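Local coordinates for enoyl-CoA hydratase/carnithine racemase (Magnetospirillum magneticum, PDB 4NEK), which probably acts as a delta(3)-delta(2)-enoyl-CoA isomerase of the enoyl-CoA hydratase/isomerase family, at residues C[14-19]-C[36-41]; C[208-213]-C[219-224]. All coordinates share one frame; numbering follows the deposited sequence.

Interaction 1. Residues C[14-19]-C[36-41]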
loop_
_atom_site.group_PDB
_atom_site.type_symbol
_atom_site.label_atom_id
_atom_site.label_comp_id
_atom_site.label_asym_id
_atom_site.label_seq_id
_atom_site.Cartn_x
_atom_site.Cartn_y
_atom_site.Cartn_z
ATOM N N GLN C 14 22.422 -22.965 -12.505
ATOM C CA GLN C 14 22.704 -22.741 -13.908
ATOM C C GLN C 14 22.303 -21.348 -14.341
ATOM O O GLN C 14 21.135 -21.025 -14.371
ATOM C CB GLN C 14 21.990 -23.714 -14.786
ATOM C CG GLN C 14 22.472 -23.512 -16.206
ATOM C CD GLN C 14 22.155 -24.676 -17.112
ATOM O OE1 GLN C 14 22.268 -25.829 -16.724
ATOM N NE2 GLN C 14 21.736 -24.374 -18.331
ATOM N N VAL C 15 23.294 -20.535 -14.662
ATOM C CA VAL C 15 23.091 -19.182 -15.043
ATOM C C VAL C 15 22.899 -19.141 -16.533
ATOM O O VAL C 15 23.663 -19.748 -17.278
ATOM C CB VAL C 15 24.318 -18.362 -14.715
ATOM C CG1 VAL C 15 24.117 -16.916 -15.141
ATOM C CG2 VAL C 15 24.590 -18.416 -13.231
ATOM N N VAL C 16 21.844 -18.480 -16.963
ATOM C CA VAL C 16 21.464 -18.407 -18.369
ATOM C C VAL C 16 21.250 -16.934 -18.675
ATOM O O VAL C 16 20.356 -16.335 -18.121
ATOM C CB VAL C 16 20.155 -19.167 -18.595
ATOM C CG1 VAL C 16 19.729 -19.054 -20.034
ATOM C CG2 VAL C 16 20.309 -20.639 -18.216
ATOM N N ARG C 17 22.113 -16.359 -19.483
ATOM C CA ARG C 17 22.127 -14.936 -19.677
ATOM C C ARG C 17 21.873 -14.580 -21.143
ATOM O O ARG C 17 22.514 -15.119 -22.028
ATOM C CB ARG C 17 23.467 -14.349 -19.270
ATOM C CG ARG C 17 23.437 -12.840 -19.420
ATOM C CD ARG C 17 24.796 -12.210 -19.243
ATOM N NE ARG C 17 25.365 -12.360 -17.918
ATOM C CZ ARG C 17 25.079 -11.584 -16.863
ATOM N NH1 ARG C 17 24.231 -10.557 -16.943
ATOM N NH2 ARG C 17 25.631 -11.839 -15.704
HETATM N N MSE C 18 20.918 -13.688 -21.396
HETATM C CA MSE C 18 20.671 -13.201 -22.738
HETATM C C MSE C 18 21.677 -12.132 -22.993
HETATM O O MSE C 18 21.910 -11.269 -22.153
HETATM C CB MSE C 18 19.273 -12.673 -22.876
HETATM C CG MSE C 18 18.285 -13.829 -22.683
HETATM SE SE MSE C 18 16.415 -13.134 -22.623
HETATM C CE MSE C 18 16.385 -12.471 -20.737
ATOM N N ASN C 19 22.266 -12.187 -24.179
ATOM C CA ASN C 19 23.430 -11.390 -24.487
ATOM C C ASN C 19 23.425 -10.815 -25.903
ATOM O O ASN C 19 24.258 -11.133 -26.714
ATOM C CB ASN C 19 24.657 -12.248 -24.289
ATOM C CG ASN C 19 25.947 -11.443 -24.373
ATOM O OD1 ASN C 19 26.027 -10.324 -23.891
ATOM N ND2 ASN C 19 26.950 -12.019 -24.976
ATOM N N ALA C 36 16.118 -22.689 -24.970
ATOM C CA ALA C 36 15.453 -23.970 -24.771
ATOM C C ALA C 36 16.481 -25.048 -24.499
ATOM O O ALA C 36 16.285 -25.927 -23.663
ATOM C CB ALA C 36 14.615 -24.329 -25.982
ATOM N N GLU C 37 17.580 -25.006 -25.226
ATOM C CA GLU C 37 18.623 -26.005 -25.049
ATOM C C GLU C 37 19.175 -25.920 -23.646
ATOM O O GLU C 37 19.339 -26.936 -22.984
ATOM C CB GLU C 37 19.736 -25.788 -26.059
ATOM C CG GLU C 37 20.655 -26.972 -26.310
ATOM C CD GLU C 37 21.678 -26.666 -27.417
ATOM O OE1 GLU C 37 22.522 -25.759 -27.217
ATOM O OE2 GLU C 37 21.623 -27.294 -28.510
ATOM N N ALA C 38 19.476 -24.706 -23.203
ATOM C CA ALA C 38 19.984 -24.522 -21.841
ATOM C C ALA C 38 19.044 -25.079 -20.743
ATOM O O ALA C 38 19.514 -25.647 -19.775
ATOM C CB ALA C 38 20.267 -23.067 -21.597
ATOM N N PHE C 39 17.743 -24.918 -20.906
ATOM C CA PHE C 39 16.812 -25.522 -19.974
ATOM C C PHE C 39 16.806 -27.016 -20.034
ATOM O O PHE C 39 16.768 -27.660 -19.018
ATOM C CB PHE C 39 15.395 -24.965 -20.144
ATOM C CG PHE C 39 15.202 -23.711 -19.372
ATOM C CD1 PHE C 39 15.730 -22.504 -19.848
ATOM C CD2 PHE C 39 14.634 -23.741 -18.127
ATOM C CE1 PHE C 39 15.634 -21.337 -19.116
ATOM C CE2 PHE C 39 14.518 -22.574 -17.385
ATOM C CZ PHE C 39 15.031 -21.375 -17.876
ATOM N N ALA C 40 16.869 -27.588 -21.229
ATOM C CA ALA C 40 16.892 -29.047 -21.371
ATOM C C ALA C 40 18.158 -29.613 -20.723
ATOM O O ALA C 40 18.117 -30.576 -19.970
ATOM C CB ALA C 40 16.814 -29.439 -22.835
ATOM N N LYS C 41 19.280 -28.970 -20.947
ATOM C CA LYS C 41 20.494 -29.432 -20.319
ATOM C C LYS C 41 20.390 -29.350 -18.785
ATOM O O LYS C 41 20.657 -30.324 -18.076
ATOM C CB LYS C 41 21.674 -28.639 -20.869
ATOM C CG LYS C 41 22.857 -28.658 -19.921
ATOM C CD LYS C 41 23.997 -27.658 -20.185
ATOM C CE LYS C 41 24.627 -27.062 -18.902
ATOM N NZ LYS C 41 24.787 -27.993 -17.739
#
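K41 CE lies over one face of the Q14 carboxamide, toward and beyond OE1; A38 O lies off the NE2 end, tilted to the opposite side of the plane; and at the nitrogen edge, close to the plane, is A38 CB, 3.8 Å from Q14 NE2. The first of these is a van der Waals touch, K41 CE to Q14 OE1 at 3.4 Å. At the other end, Q14 NE2 donates to A38 O over 2.9 Å, but the acceptor stands well out of the amide plane and the N-H...O angle is 129°, which makes this a weak bond. Q14 reaches the helix because CG is anti to the backbone N (chi1 -173°) and the chain stays extended beyond it. K41 bends late in its chain to bring CE over the amide; its ammonium group forms a salt bridge with D45.

Two residues along the strand, V16 takes over with purely apolar contact, CG2 to A38 CB at 4.2 Å. A38 is thus the helix residue that both strand side chains meet, and its small methyl is consistent with V16 and A38 being the nearest CA pair. The axes run antiparallel, at 178° and 9.8 Å. L35, one turn before A38, also packs on V16. This is the strand-to-helix packing of a beta-alpha-beta crossover, here strand 13-18, helix 29-44 and strand 50-54 of the crotonase fold.

Interaction 2. Residues C[208-213]-C[219-224]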
loop_
_atom_site.group_PDB
_atom_site.type_symbol
_atom_site.label_atom_id
_atom_site.label_comp_id
_atom_site.label_asym_id
_atom_site.label_seq_id
_atom_site.Cartn_x
_atom_site.Cartn_y
_atom_site.Cartn_z
HETATM N N MSE C 208 2.618 -26.839 -5.979
HETATM C CA MSE C 208 2.205 -25.446 -6.122
HETATM C C MSE C 208 1.634 -25.191 -7.466
HETATM O O MSE C 208 0.729 -24.394 -7.598
HETATM C CB MSE C 208 3.368 -24.493 -5.901
HETATM C CG MSE C 208 3.667 -24.404 -4.407
HETATM SE SE MSE C 208 5.267 -23.320 -4.160
HETATM C CE MSE C 208 4.522 -21.525 -4.446
ATOM N N LYS C 209 2.182 -25.849 -8.473
ATOM C CA LYS C 209 1.801 -25.581 -9.853
ATOM C C LYS C 209 0.794 -26.557 -10.390
ATOM O O LYS C 209 0.496 -26.558 -11.576
ATOM C CB LYS C 209 3.048 -25.584 -10.712
ATOM C CG LYS C 209 3.921 -24.408 -10.352
ATOM C CD LYS C 209 5.127 -24.268 -11.231
ATOM C CE LYS C 209 4.735 -23.896 -12.637
ATOM N NZ LYS C 209 5.935 -23.477 -13.414
ATOM N N THR C 210 0.267 -27.404 -9.521
ATOM C CA THR C 210 -0.789 -28.307 -9.919
ATOM C C THR C 210 -2.074 -27.505 -9.983
ATOM O O THR C 210 -2.367 -26.729 -9.080
ATOM C CB THR C 210 -0.917 -29.443 -8.912
ATOM O OG1 THR C 210 0.329 -30.146 -8.889
ATOM C CG2 THR C 210 -2.043 -30.364 -9.273
ATOM N N PRO C 211 -2.869 -27.721 -11.045
ATOM C CA PRO C 211 -4.100 -26.946 -11.163
ATOM C C PRO C 211 -4.965 -27.112 -9.943
ATOM O O PRO C 211 -5.005 -28.181 -9.348
ATOM C CB PRO C 211 -4.785 -27.554 -12.389
ATOM C CG PRO C 211 -3.667 -28.037 -13.217
ATOM C CD PRO C 211 -2.619 -28.536 -12.248
ATOM N N ALA C 212 -5.619 -26.025 -9.569
ATOM C CA ALA C 212 -6.449 -25.988 -8.387
ATOM C C ALA C 212 -7.598 -26.959 -8.509
ATOM O O ALA C 212 -8.105 -27.196 -9.598
ATOM C CB ALA C 212 -6.984 -24.584 -8.180
ATOM N N GLU C 213 -7.986 -27.547 -7.396
ATOM C CA GLU C 213 -8.933 -28.636 -7.410
ATOM C C GLU C 213 -9.761 -28.574 -6.153
ATOM O O GLU C 213 -9.446 -27.819 -5.251
ATOM C CB GLU C 213 -8.157 -29.956 -7.498
ATOM C CG GLU C 213 -7.294 -30.260 -6.316
ATOM C CD GLU C 213 -6.259 -31.347 -6.604
ATOM O OE1 GLU C 213 -6.594 -32.338 -7.290
ATOM O OE2 GLU C 213 -5.099 -31.240 -6.116
ATOM N N LEU C 219 -5.998 -32.046 -0.348
ATOM C CA LEU C 219 -5.515 -32.610 0.918
ATOM C C LEU C 219 -5.002 -34.016 0.742
ATOM O O LEU C 219 -3.920 -34.376 1.252
ATOM C CB LEU C 219 -6.614 -32.638 1.955
ATOM C CG LEU C 219 -7.029 -31.239 2.405
ATOM C CD1 LEU C 219 -8.214 -31.312 3.336
ATOM C CD2 LEU C 219 -5.854 -30.560 3.088
ATOM N N THR C 220 -5.766 -34.810 -0.002
ATOM C CA THR C 220 -5.363 -36.173 -0.292
ATOM C C THR C 220 -4.050 -36.193 -1.064
ATOM O O THR C 220 -3.144 -36.968 -0.760
ATOM C CB THR C 220 -6.476 -36.880 -1.084
ATOM O OG1 THR C 220 -7.620 -36.968 -0.250
ATOM C CG2 THR C 220 -6.081 -38.256 -1.494
ATOM N N ARG C 221 -3.970 -35.357 -2.087
ATOM C CA ARG C 221 -2.776 -35.311 -2.907
ATOM C C ARG C 221 -1.541 -34.968 -2.089
ATOM O O ARG C 221 -0.523 -35.637 -2.199
ATOM C CB ARG C 221 -2.960 -34.296 -4.028
ATOM C CG ARG C 221 -1.831 -34.300 -5.032
ATOM C CD ARG C 221 -1.960 -33.179 -6.038
ATOM N NE ARG C 221 -3.238 -33.236 -6.725
ATOM C CZ ARG C 221 -3.492 -34.035 -7.744
ATOM N NH1 ARG C 221 -2.548 -34.819 -8.232
ATOM N NH2 ARG C 221 -4.689 -34.038 -8.294
ATOM N N GLU C 222 -1.635 -33.937 -1.261
ATOM C CA GLU C 222 -0.482 -33.482 -0.497
ATOM C C GLU C 222 -0.066 -34.565 0.434
ATOM O O GLU C 222 1.123 -34.831 0.587
ATOM C CB GLU C 222 -0.797 -32.223 0.326
ATOM C CG GLU C 222 -0.923 -30.930 -0.489
ATOM C CD GLU C 222 -1.417 -29.731 0.335
ATOM O OE1 GLU C 222 -2.005 -29.953 1.430
ATOM O OE2 GLU C 222 -1.203 -28.564 -0.112
ATOM N N ALA C 223 -1.055 -35.179 1.071
ATOM C CA ALA C 223 -0.801 -36.203 2.086
ATOM C C ALA C 223 -0.088 -37.429 1.514
ATOM O O ALA C 223 0.857 -37.927 2.108
ATOM C CB ALA C 223 -2.095 -36.609 2.766
ATOM N N ALA C 224 -0.480 -37.843 0.324
ATOM C CA ALA C 224 0.208 -38.930 -0.354
ATOM C C ALA C 224 1.690 -38.620 -0.548
ATOM O O ALA C 224 2.559 -39.439 -0.229
ATOM C CB ALA C 224 -0.440 -39.186 -1.698
#
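In the helical C-terminal part of this crotonase-fold chain, a side-on arginine-carboxylate salt bridge ties the end of the loop after helix 198-208 to helix 215-230. It joins E213, near the end of the connecting loop, to R221, two turns into the second helix. R221 NH2 gives a nearly straight bond to E213 OE1, 2.7 Å long with an N-H...O angle of 177°. Alongside it, R221 NE donates to E213 OE2 over 2.8 Å. Each oxygen uses its syn lone pair, and the carboxylate and guanidinium planes are only 18° apart, so the paired bonds fix the rotation of both groups.

E213 presents its acid through a first torsion of 65°, with CG between the backbone N and the carbonyl carbon and the rest of the chain extended. R221 leaves the helix with CG anti to its own N and bends at chi3 to turn its NE edge to the acid. OE2 also forms a salt bridge with R218 NE, making this carboxylate a shared mate for two arginines of the same helix. A glutamine at E213 would probably leave both R218 and R221 without their negative partner, and the R221 guanidinium with one acceptor fewer and freer to turn. The main chain here serves the oligomer too, since E213 O accepts a hydrogen bond from Q141 of the second subunit. T210, whose OG1 is bonded to A206 O, lays its methyl over one face of the guanidinium, CG2 4.0 Å from R221 NE and offset toward the rim.

Overall arrangement
From the N terminus, the chain runs through strand 13-18, then a connection into helix 29-44, and interaction 1 closes that excursion by laying the helix back against the strand. The chain then goes on through the rest of the sheet and several helices before interaction 2 opens. That second contact closes a much shorter excursion, the five residues 214-218 at the start of helix 215-230, folding that helix back on the loop that leads into it. The two lie in series, neither nesting nor crossing, with centres 29 Å apart and no touch. Interaction 1 is buried and ties sheet to helix; interaction 2, at the surface, ties loop to helix where a second subunit also meets them.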